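Local coordinates for protein homoserine dehydrogenase (Staphylococcus aureus M1064, PDB 4PG7) that catalyses the pyridine-nucleotide-dependent interconversion of homoserine and aspartate semialdehyde, an oxidoreductase step of the aspartic acid pathway, at residues V381-G386 against G434-K439; G386-F391 against Q413-V418; K396-F401 against E427-K432. All coordinates share one frame; numbering follows the deposited sequence.

Contact 1: residues V381-G386 against G434-K439; sequences VNHVKG and GYEVDK. With LYS (lysine), chain K.
Val381 and Val437 pair across the first and last strands of the ACT domain, 375-382 and 436-444, in the strand pair whose Asp438 and Lys439 line a site holding a free lysine. They form an antiparallel non-hydrogen-bonded pair, with Val381 CA 3.2 Å from Glu436 O in a CA-H...O contact. The same oxygen accepts a 3.0 Å bond from Asn382 N. A water bridges the next backbone pair: it donates to Asn382 O at 2.7 Å and accepts from Glu436 N at 2.8 Å. Nearby, Val384 CG1 meets the edge of the Tyr435 ring at CE1, 4.0 Å away, while the tyrosine hydroxyl bonds to Glu394. Asn382 OD1 rests 3.2 Å from Asp438 CB, and Asn382 ND2 bonds to Ser414. A classic beta bulge sets both Asp438 and Lys439 opposite Val380 of strand 375-382. With CG opposite the backbone N (chi1 178°), the Asp438 carboxylate extends to the ligand, OD1 lying 2.6 Å from lysine O. The Lys439 chain runs beside the ligand, Lys439 CD 3.5 Å from CD of the bound lysine, its NZ salt-bridged to Asp255 and bonded to Tyr441. Two acid oxygens as close as those of Asp438 and the ligand are consistent with one of the two carboxyl groups carrying a proton.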
loop_
_atom_site.group_PDB
_atom_site.type_symbol
_atom_site.label_atom_id
_atom_site.label_comp_id
_atom_site.label_asym_id
_atom_site.label_seq_id
_atom_site.Cartn_x
_atom_site.Cartn_y
_atom_site.Cartn_z
ATOM N N VAL A 381 -27.351 -15.204 -20.087
ATOM C CA VAL A 381 -28.579 -15.937 -20.371
ATOM C C VAL A 381 -28.349 -16.838 -21.587
ATOM O O VAL A 381 -27.739 -16.404 -22.577
ATOM C CB VAL A 381 -29.792 -15.012 -20.629
ATOM C CG1 VAL A 381 -30.069 -14.162 -19.398
ATOM C CG2 VAL A 381 -29.548 -14.113 -21.827
ATOM N N ASN A 382 -28.847 -18.068 -21.510
ATOM C CA ASN A 382 -28.747 -19.023 -22.616
ATOM C C ASN A 382 -30.116 -19.390 -23.201
ATOM O O ASN A 382 -31.150 -19.056 -22.634
ATOM C CB ASN A 382 -28.105 -20.346 -22.186
ATOM C CG ASN A 382 -26.895 -20.192 -21.299
ATOM O OD1 ASN A 382 -26.794 -20.822 -20.239
ATOM N ND2 ASN A 382 -25.938 -19.428 -21.755
ATOM N N HIS A 383 -30.095 -20.101 -24.328
ATOM C CA HIS A 383 -31.312 -20.577 -25.022
ATOM C C HIS A 383 -32.237 -19.427 -25.362
ATOM O O HIS A 383 -33.444 -19.562 -25.282
ATOM C CB HIS A 383 -32.031 -21.639 -24.169
ATOM C CG HIS A 383 -31.102 -22.659 -23.593
ATOM N ND1 HIS A 383 -30.491 -23.620 -24.369
ATOM C CD2 HIS A 383 -30.645 -22.851 -22.334
ATOM C CE1 HIS A 383 -29.703 -24.361 -23.613
ATOM N NE2 HIS A 383 -29.777 -23.916 -22.375
ATOM N N VAL A 384 -31.664 -18.275 -25.714
ATOM C CA VAL A 384 -32.465 -17.115 -26.021
ATOM C C VAL A 384 -32.772 -17.125 -27.511
ATOM O O VAL A 384 -31.862 -17.140 -28.332
ATOM C CB VAL A 384 -31.742 -15.803 -25.675
ATOM C CG1 VAL A 384 -32.667 -14.617 -25.936
ATOM C CG2 VAL A 384 -31.266 -15.830 -24.223
ATOM N N LYS A 385 -34.057 -17.116 -27.839
ATOM C CA LYS A 385 -34.501 -16.967 -29.215
ATOM C C LYS A 385 -34.649 -15.475 -29.480
ATOM O O LYS A 385 -35.004 -14.693 -28.589
ATOM C CB LYS A 385 -35.845 -17.673 -29.449
ATOM C CG LYS A 385 -35.888 -19.146 -29.060
ATOM C CD LYS A 385 -35.111 -20.034 -30.022
ATOM C CE LYS A 385 -35.632 -21.469 -30.002
ATOM N N GLY A 386 -34.367 -15.080 -30.708
ATOM C CA GLY A 386 -34.546 -13.699 -31.101
ATOM C C GLY A 386 -33.236 -12.967 -31.015
ATOM O O GLY A 386 -32.231 -13.490 -30.542
ATOM N N GLY A 434 -38.810 -15.880 -18.042
ATOM C CA GLY A 434 -38.661 -16.990 -18.961
ATOM C C GLY A 434 -37.263 -17.187 -19.511
ATOM O O GLY A 434 -37.113 -17.944 -20.447
ATOM N N TYR A 435 -36.255 -16.483 -18.990
ATOM C CA TYR A 435 -34.894 -16.685 -19.426
ATOM C C TYR A 435 -34.144 -17.638 -18.532
ATOM O O TYR A 435 -34.326 -17.641 -17.311
ATOM C CB TYR A 435 -34.114 -15.394 -19.434
ATOM C CG TYR A 435 -34.591 -14.399 -20.406
ATOM C CD1 TYR A 435 -34.072 -14.376 -21.692
ATOM C CD2 TYR A 435 -35.536 -13.457 -20.044
ATOM C CE1 TYR A 435 -34.484 -13.432 -22.602
ATOM C CE2 TYR A 435 -35.961 -12.503 -20.944
ATOM C CZ TYR A 435 -35.437 -12.490 -22.226
ATOM O OH TYR A 435 -35.847 -11.542 -23.138
ATOM N N GLU A 436 -33.337 -18.483 -19.162
ATOM C CA GLU A 436 -32.412 -19.326 -18.458
ATOM C C GLU A 436 -31.193 -18.501 -18.134
ATOM O O GLU A 436 -30.469 -18.101 -19.041
ATOM C CB GLU A 436 -31.987 -20.490 -19.352
ATOM C CG GLU A 436 -31.058 -21.469 -18.647
ATOM C CD GLU A 436 -31.683 -22.132 -17.437
ATOM O OE1 GLU A 436 -32.920 -22.161 -17.301
ATOM O OE2 GLU A 436 -30.919 -22.644 -16.624
ATOM N N VAL A 437 -30.969 -18.253 -16.856
ATOM C CA VAL A 437 -29.824 -17.499 -16.426
ATOM C C VAL A 437 -28.702 -18.479 -16.119
ATOM O O VAL A 437 -28.827 -19.288 -15.225
ATOM C CB VAL A 437 -30.144 -16.665 -15.152
ATOM C CG1 VAL A 437 -28.893 -15.973 -14.635
ATOM C CG2 VAL A 437 -31.229 -15.636 -15.458
ATOM N N ASP A 438 -27.607 -18.401 -16.857
ATOM C CA ASP A 438 -26.479 -19.294 -16.630
ATOM C C ASP A 438 -25.809 -18.887 -15.335
ATOM O O ASP A 438 -25.637 -19.691 -14.436
ATOM C CB ASP A 438 -25.482 -19.189 -17.778
ATOM C CG ASP A 438 -24.234 -20.065 -17.568
ATOM O OD1 ASP A 438 -24.298 -21.083 -16.863
ATOM O OD2 ASP A 438 -23.190 -19.738 -18.136
ATOM N N LYS A 439 -25.469 -17.605 -15.226
ATOM C CA LYS A 439 -24.882 -17.113 -14.017
ATOM C C LYS A 439 -24.853 -15.598 -13.985
ATOM O O LYS A 439 -25.082 -14.933 -14.996
ATOM C CB LYS A 439 -23.465 -17.628 -13.906
ATOM C CG LYS A 439 -22.564 -17.165 -15.020
ATOM C CD LYS A 439 -21.378 -18.108 -15.116
ATOM C CE LYS A 439 -20.478 -17.765 -16.283
ATOM N NZ LYS A 439 -19.422 -18.815 -16.398
HETATM N N LYS K . -19.422 -23.228 -17.881
HETATM C CA LYS K . -20.161 -23.244 -16.573
HETATM C C LYS K . -21.651 -22.956 -16.737
HETATM O O LYS K . -22.302 -22.437 -15.811
HETATM C CB LYS K . -19.550 -22.228 -15.606
HETATM C CG LYS K . -19.985 -22.411 -14.166
HETATM C CD LYS K . -20.497 -21.122 -13.544
HETATM C CE LYS K . -21.044 -21.407 -12.164
HETATM N NZ LYS K . -21.581 -20.199 -11.482
HETATM O OXT LYS K . -22.226 -23.260 -17.793
HETATM O O HOH W 1 -33.709 -18.735 -21.954
#

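Contact 2: residues G386-F391 against Q413-V418; sequences GSIENF and QSYAAV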
loop_
_atom_site.group_PDB
_atom_site.type_symbol
_atom_site.label_atom_id
_atom_site.label_comp_id
_atom_site.label_asym_id
_atom_site.label_seq_id
_atom_site.Cartn_x
_atom_site.Cartn_y
_atom_site.Cartn_z
ATOM N N GLY A 386 -34.367 -15.080 -30.708
ATOM C CA GLY A 386 -34.546 -13.699 -31.101
ATOM C C GLY A 386 -33.236 -12.967 -31.015
ATOM O O GLY A 386 -32.231 -13.490 -30.542
ATOM N N SER A 387 -33.272 -11.742 -31.487
ATOM C CA SER A 387 -32.093 -10.948 -31.672
ATOM C C SER A 387 -31.605 -10.312 -30.367
ATOM O O SER A 387 -32.304 -10.279 -29.346
ATOM C CB SER A 387 -32.424 -9.832 -32.636
ATOM O OG SER A 387 -33.432 -9.027 -32.060
ATOM N N ILE A 388 -30.404 -9.769 -30.438
ATOM C CA ILE A 388 -29.818 -9.088 -29.308
ATOM C C ILE A 388 -30.584 -7.807 -29.014
ATOM O O ILE A 388 -30.732 -7.409 -27.856
ATOM C CB ILE A 388 -28.318 -8.833 -29.547
ATOM C CG1 ILE A 388 -27.632 -8.401 -28.252
ATOM C CG2 ILE A 388 -28.084 -7.807 -30.659
ATOM C CD1 ILE A 388 -26.122 -8.333 -28.380
ATOM N N GLU A 389 -31.111 -7.182 -30.060
ATOM C CA GLU A 389 -31.877 -5.954 -29.903
ATOM C C GLU A 389 -33.142 -6.245 -29.119
ATOM O O GLU A 389 -33.529 -5.477 -28.245
ATOM C CB GLU A 389 -32.222 -5.327 -31.263
ATOM C CG GLU A 389 -31.027 -4.738 -32.013
ATOM C CD GLU A 389 -30.208 -5.754 -32.816
ATOM O OE1 GLU A 389 -30.653 -6.912 -33.025
ATOM O OE2 GLU A 389 -29.089 -5.381 -33.241
ATOM N N ASN A 390 -33.779 -7.359 -29.434
ATOM C CA ASN A 390 -34.970 -7.788 -28.724
ATOM C C ASN A 390 -34.724 -8.146 -27.255
ATOM O O ASN A 390 -35.514 -7.811 -26.391
ATOM C CB ASN A 390 -35.579 -8.999 -29.414
ATOM C CG ASN A 390 -36.831 -9.458 -28.732
ATOM O OD1 ASN A 390 -37.818 -8.726 -28.688
ATOM N ND2 ASN A 390 -36.812 -10.668 -28.183
ATOM N N PHE A 391 -33.629 -8.837 -26.989
ATOM C CA PHE A 391 -33.228 -9.137 -25.621
ATOM C C PHE A 391 -33.006 -7.833 -24.835
ATOM O O PHE A 391 -33.515 -7.668 -23.742
ATOM C CB PHE A 391 -31.964 -9.996 -25.639
ATOM C CG PHE A 391 -31.390 -10.273 -24.273
ATOM C CD1 PHE A 391 -32.143 -10.884 -23.300
ATOM C CD2 PHE A 391 -30.097 -9.914 -23.972
ATOM C CE1 PHE A 391 -31.614 -11.139 -22.039
ATOM C CE2 PHE A 391 -29.555 -10.182 -22.720
ATOM C CZ PHE A 391 -30.326 -10.784 -21.753
ATOM N N GLN A 413 -27.173 -18.374 -29.324
ATOM C CA GLN A 413 -28.367 -18.118 -28.506
ATOM C C GLN A 413 -28.052 -17.767 -27.026
ATOM O O GLN A 413 -28.853 -18.047 -26.127
ATOM C CB GLN A 413 -29.332 -19.316 -28.582
ATOM C CG GLN A 413 -29.940 -19.525 -29.962
ATOM C CD GLN A 413 -30.975 -20.636 -30.005
ATOM O OE1 GLN A 413 -31.897 -20.584 -30.813
ATOM N NE2 GLN A 413 -30.841 -21.637 -29.131
ATOM N N SER A 414 -26.904 -17.127 -26.791
ATOM C CA SER A 414 -26.536 -16.653 -25.458
ATOM C C SER A 414 -26.110 -15.211 -25.537
ATOM O O SER A 414 -25.381 -14.831 -26.439
ATOM C CB SER A 414 -25.412 -17.485 -24.856
ATOM O OG SER A 414 -25.852 -18.791 -24.581
ATOM N N TYR A 415 -26.582 -14.422 -24.587
ATOM C CA TYR A 415 -26.259 -13.013 -24.480
ATOM C C TYR A 415 -25.832 -12.743 -23.060
ATOM O O TYR A 415 -26.211 -13.472 -22.120
ATOM C CB TYR A 415 -27.472 -12.124 -24.798
ATOM C CG TYR A 415 -28.061 -12.365 -26.161
ATOM C CD1 TYR A 415 -27.335 -12.078 -27.311
ATOM C CD2 TYR A 415 -29.334 -12.881 -26.302
ATOM C CE1 TYR A 415 -27.864 -12.321 -28.570
ATOM C CE2 TYR A 415 -29.877 -13.110 -27.560
ATOM C CZ TYR A 415 -29.136 -12.840 -28.684
ATOM O OH TYR A 415 -29.673 -13.080 -29.922
ATOM N N ALA A 416 -25.070 -11.675 -22.900
ATOM C CA ALA A 416 -24.683 -11.193 -21.589
ATOM C C ALA A 416 -25.136 -9.759 -21.491
ATOM O O ALA A 416 -25.177 -9.050 -22.499
ATOM C CB ALA A 416 -23.177 -11.287 -21.415
ATOM N N ALA A 417 -25.459 -9.329 -20.277
ATOM C CA ALA A 417 -25.837 -7.946 -20.016
ATOM C C ALA A 417 -25.033 -7.458 -18.828
ATOM O O ALA A 417 -24.891 -8.170 -17.858
ATOM C CB ALA A 417 -27.319 -7.840 -19.694
ATOM N N VAL A 418 -24.518 -6.236 -18.911
ATOM C CA VAL A 418 -24.013 -5.562 -17.740
ATOM C C VAL A 418 -24.999 -4.460 -17.396
ATOM O O VAL A 418 -25.305 -3.602 -18.219
ATOM C CB VAL A 418 -22.580 -4.988 -17.962
ATOM C CG1 VAL A 418 -22.173 -4.040 -16.827
ATOM C CG2 VAL A 418 -21.590 -6.134 -18.121
#
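Helix 388-398 begins against strand 414-422 where Ile388 and Tyr415 come level, their CA atoms 7.2 Å apart. The chain enters the helix through Gly386, whose positive phi of 97° suits a residue without a side chain. Ser387 then takes the N-cap position: its OG accepts from Asn390 N at 3.1 Å, and its carbonyl receives Phe391 N in the first turn. Tyr415 is the side chain that reaches across. Its hydroxyl donates a 2.7 Å hydrogen bond to Gly386 O, coming in the carbonyl plane to a lone pair, and that oxygen sits at the edge of the phenol ring. This ties the far end of the tyrosine to the turn leading into the helix and limits how the ring can swing. Ile388 lays its CA over one ring face in a CH-pi contact, and its CB approaches Tyr415 CE1 to 3.7 Å. Phe391, with CG turned away from its own backbone N (chi1 175°), sends its ring toward the strand. The planes of the two rings are nearly parallel, 19° apart, but the rings are displaced so far, centroids 5.4 Å apart, that little face lies over face; Phe391 CE2 instead touches Tyr415 CB at 3.5 Å. Farther along, the same CE2 reaches Ala417 CB at 4.4 Å. Phe391 also meets Val381 and the Tyr435 ring, while Ile388 packs on Val407 and Asn409. This is the first helix of an ACT domain lying on the sheet of its beta-alpha-beta-beta-alpha-beta fold.

Contact 3: residues K396-F401 against E427-K432; sequences KAILPF and EELITK
Glu427 O is gripped twice by Thr431: the backbone N donates at 3.0 Å, as the helix demands, and OG1 donates at 2.8 Å. The two donors reach the oxygen from opposite faces of its carbonyl plane, with OG1 36° out of that plane, and together they tie the threonine back onto its own helical turn. Between the segments the contact is apolar. Leu429 drives it with one methyl, CD2, carried forward by a CG that stands opposite the backbone N (chi1 171°). That methyl sits 3.5 Å from Ile398 O and meets Pro400 CD at 3.8 Å. Leu399 comes in more loosely, its CD2 4.4 Å from Leu429 CD2. Alongside, Ile398 and Ile430 cross at about a right angle, Ile398 CD1 touching Ile430 CG1 at 4.1 Å. The last turn of helix 388-398 and the loop after it thus lean on the short helix 427-432. Beneath the pair lies the sheet: Ile430 packs on Val379 and Val381 of strand 375-382 and on Val437 of strand 436-444, whereas Leu399 reaches Ile419 and Pro400 reaches Leu422 of strand 414-422.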
loop_
_atom_site.group_PDB
_atom_site.type_symbol
_atom_site.label_atom_id
_atom_site.label_comp_id
_atom_site.label_asym_id
_atom_site.label_seq_id
_atom_site.Cartn_x
_atom_site.Cartn_y
_atom_site.Cartn_z
ATOM N N LYS A 396 -34.872 -3.801 -20.846
ATOM C CA LYS A 396 -35.253 -2.412 -20.547
ATOM C C LYS A 396 -36.670 -2.318 -20.000
ATOM O O LYS A 396 -36.920 -1.580 -19.057
ATOM C CB LYS A 396 -35.118 -1.524 -21.782
ATOM C CG LYS A 396 -33.686 -1.108 -22.046
ATOM C CD LYS A 396 -33.385 -0.880 -23.527
ATOM C CE LYS A 396 -34.117 0.293 -24.154
ATOM N NZ LYS A 396 -33.359 0.734 -25.368
ATOM N N ALA A 397 -37.570 -3.125 -20.536
ATOM C CA ALA A 397 -38.947 -3.131 -20.071
ATOM C C ALA A 397 -39.089 -3.779 -18.707
ATOM O O ALA A 397 -39.903 -3.348 -17.894
ATOM C CB ALA A 397 -39.835 -3.853 -21.069
ATOM N N ILE A 398 -38.304 -4.811 -18.430
ATOM C CA ILE A 398 -38.570 -5.591 -17.216
ATOM C C ILE A 398 -37.750 -5.108 -16.001
ATOM O O ILE A 398 -38.196 -5.252 -14.865
ATOM C CB ILE A 398 -38.418 -7.120 -17.421
ATOM C CG1 ILE A 398 -36.970 -7.514 -17.646
ATOM C CG2 ILE A 398 -39.278 -7.612 -18.578
ATOM C CD1 ILE A 398 -36.732 -8.978 -17.361
ATOM N N LEU A 399 -36.589 -4.510 -16.232
ATOM C CA LEU A 399 -35.709 -4.151 -15.129
ATOM C C LEU A 399 -36.311 -2.997 -14.350
ATOM O O LEU A 399 -36.929 -2.124 -14.944
ATOM C CB LEU A 399 -34.342 -3.727 -15.643
ATOM C CG LEU A 399 -33.440 -4.873 -16.114
ATOM C CD1 LEU A 399 -32.218 -4.295 -16.809
ATOM C CD2 LEU A 399 -33.038 -5.771 -14.957
ATOM N N PRO A 400 -36.132 -2.989 -13.028
ATOM C CA PRO A 400 -36.431 -1.741 -12.287
ATOM C C PRO A 400 -35.413 -0.667 -12.664
ATOM O O PRO A 400 -34.509 -0.914 -13.478
ATOM C CB PRO A 400 -36.267 -2.141 -10.812
ATOM C CG PRO A 400 -35.355 -3.338 -10.827
ATOM C CD PRO A 400 -35.457 -3.994 -12.192
ATOM N N PHE A 401 -35.539 0.524 -12.086
ATOM C CA PHE A 401 -34.734 1.634 -12.554
ATOM C C PHE A 401 -33.280 1.334 -12.282
ATOM O O PHE A 401 -32.917 0.682 -11.262
ATOM C CB PHE A 401 -35.167 2.987 -11.944
ATOM C CG PHE A 401 -34.603 3.259 -10.581
ATOM C CD1 PHE A 401 -33.449 4.028 -10.431
ATOM C CD2 PHE A 401 -35.246 2.776 -9.446
ATOM C CE1 PHE A 401 -32.945 4.300 -9.164
ATOM C CE2 PHE A 401 -34.749 3.044 -8.176
ATOM C CZ PHE A 401 -33.597 3.806 -8.035
ATOM N N GLU A 427 -31.520 -11.563 -11.092
ATOM C CA GLU A 427 -31.558 -12.960 -11.523
ATOM C C GLU A 427 -32.967 -13.576 -11.435
ATOM O O GLU A 427 -33.418 -14.205 -12.379
ATOM C CB GLU A 427 -30.542 -13.816 -10.742
ATOM C CG GLU A 427 -30.696 -15.308 -10.980
ATOM C CD GLU A 427 -29.484 -16.137 -10.580
ATOM O OE1 GLU A 427 -28.527 -15.603 -9.977
ATOM O OE2 GLU A 427 -29.500 -17.353 -10.895
ATOM N N GLU A 428 -33.636 -13.419 -10.308
ATOM C CA GLU A 428 -34.964 -14.022 -10.130
ATOM C C GLU A 428 -35.961 -13.416 -11.081
ATOM O O GLU A 428 -36.773 -14.101 -11.676
ATOM C CB GLU A 428 -35.459 -13.795 -8.703
ATOM C CG GLU A 428 -34.722 -14.637 -7.663
ATOM C CD GLU A 428 -35.504 -14.784 -6.367
ATOM O OE1 GLU A 428 -34.970 -15.460 -5.458
ATOM O OE2 GLU A 428 -36.637 -14.234 -6.243
ATOM N N LEU A 429 -35.879 -12.105 -11.212
ATOM C CA LEU A 429 -36.741 -11.385 -12.089
ATOM C C LEU A 429 -36.601 -11.864 -13.551
ATOM O O LEU A 429 -37.589 -12.131 -14.241
ATOM C CB LEU A 429 -36.414 -9.894 -11.965
ATOM C CG LEU A 429 -37.087 -8.988 -12.970
ATOM C CD1 LEU A 429 -38.590 -8.957 -12.722
ATOM C CD2 LEU A 429 -36.496 -7.591 -12.836
ATOM N N ILE A 430 -35.365 -11.963 -14.005
ATOM C CA ILE A 430 -35.083 -12.405 -15.375
ATOM C C ILE A 430 -35.573 -13.848 -15.568
ATOM O O ILE A 430 -36.130 -14.180 -16.614
ATOM C CB ILE A 430 -33.598 -12.211 -15.705
ATOM C CG1 ILE A 430 -33.315 -10.707 -15.814
ATOM C CG2 ILE A 430 -33.208 -12.883 -17.017
ATOM C CD1 ILE A 430 -31.857 -10.323 -15.774
ATOM N N THR A 431 -35.389 -14.667 -14.538
ATOM C CA THR A 431 -35.855 -16.060 -14.524
ATOM C C THR A 431 -37.371 -16.166 -14.625
ATOM O O THR A 431 -37.874 -16.936 -15.443
ATOM C CB THR A 431 -35.328 -16.791 -13.267
ATOM O OG1 THR A 431 -33.901 -16.844 -13.330
ATOM C CG2 THR A 431 -35.871 -18.208 -13.165
ATOM N N LYS A 432 -38.111 -15.347 -13.870
ATOM C CA LYS A 432 -39.567 -15.392 -13.957
ATOM C C LYS A 432 -40.114 -14.874 -15.290
ATOM O O LYS A 432 -41.252 -15.180 -15.650
ATOM C CB LYS A 432 -40.236 -14.730 -12.732
ATOM C CG LYS A 432 -40.171 -13.219 -12.715
ATOM C CD LYS A 432 -41.394 -12.527 -12.089
ATOM C CE LYS A 432 -41.011 -11.527 -11.004
ATOM N NZ LYS A 432 -42.155 -10.631 -10.647
#

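All three contacts lie in one ACT domain: contact 1 pairs two strands, contact 2 sets a helix on a strand, and contact 3 joins the two helices. Contacts 1 and 2 lie closest, centres about 8 Å apart: Gly386 is common to both, Val384 N is 2.9 Å from Gln413 O in a probable hydrogen bond, and Val381 CG2 packs on Phe391 CZ at 3.4 Å. Contact 3, centred about 13 Å from contact 1, joins it through Val437 CG2, 3.7 Å from Ile430 CG2. Contacts 2 and 3 share helix 388-398 but do not touch. Segment 434-439 supplies two of the five residues of the lysine pocket, Asp438 and Lys439; Arg246, Gly250 and Thr252 are the others.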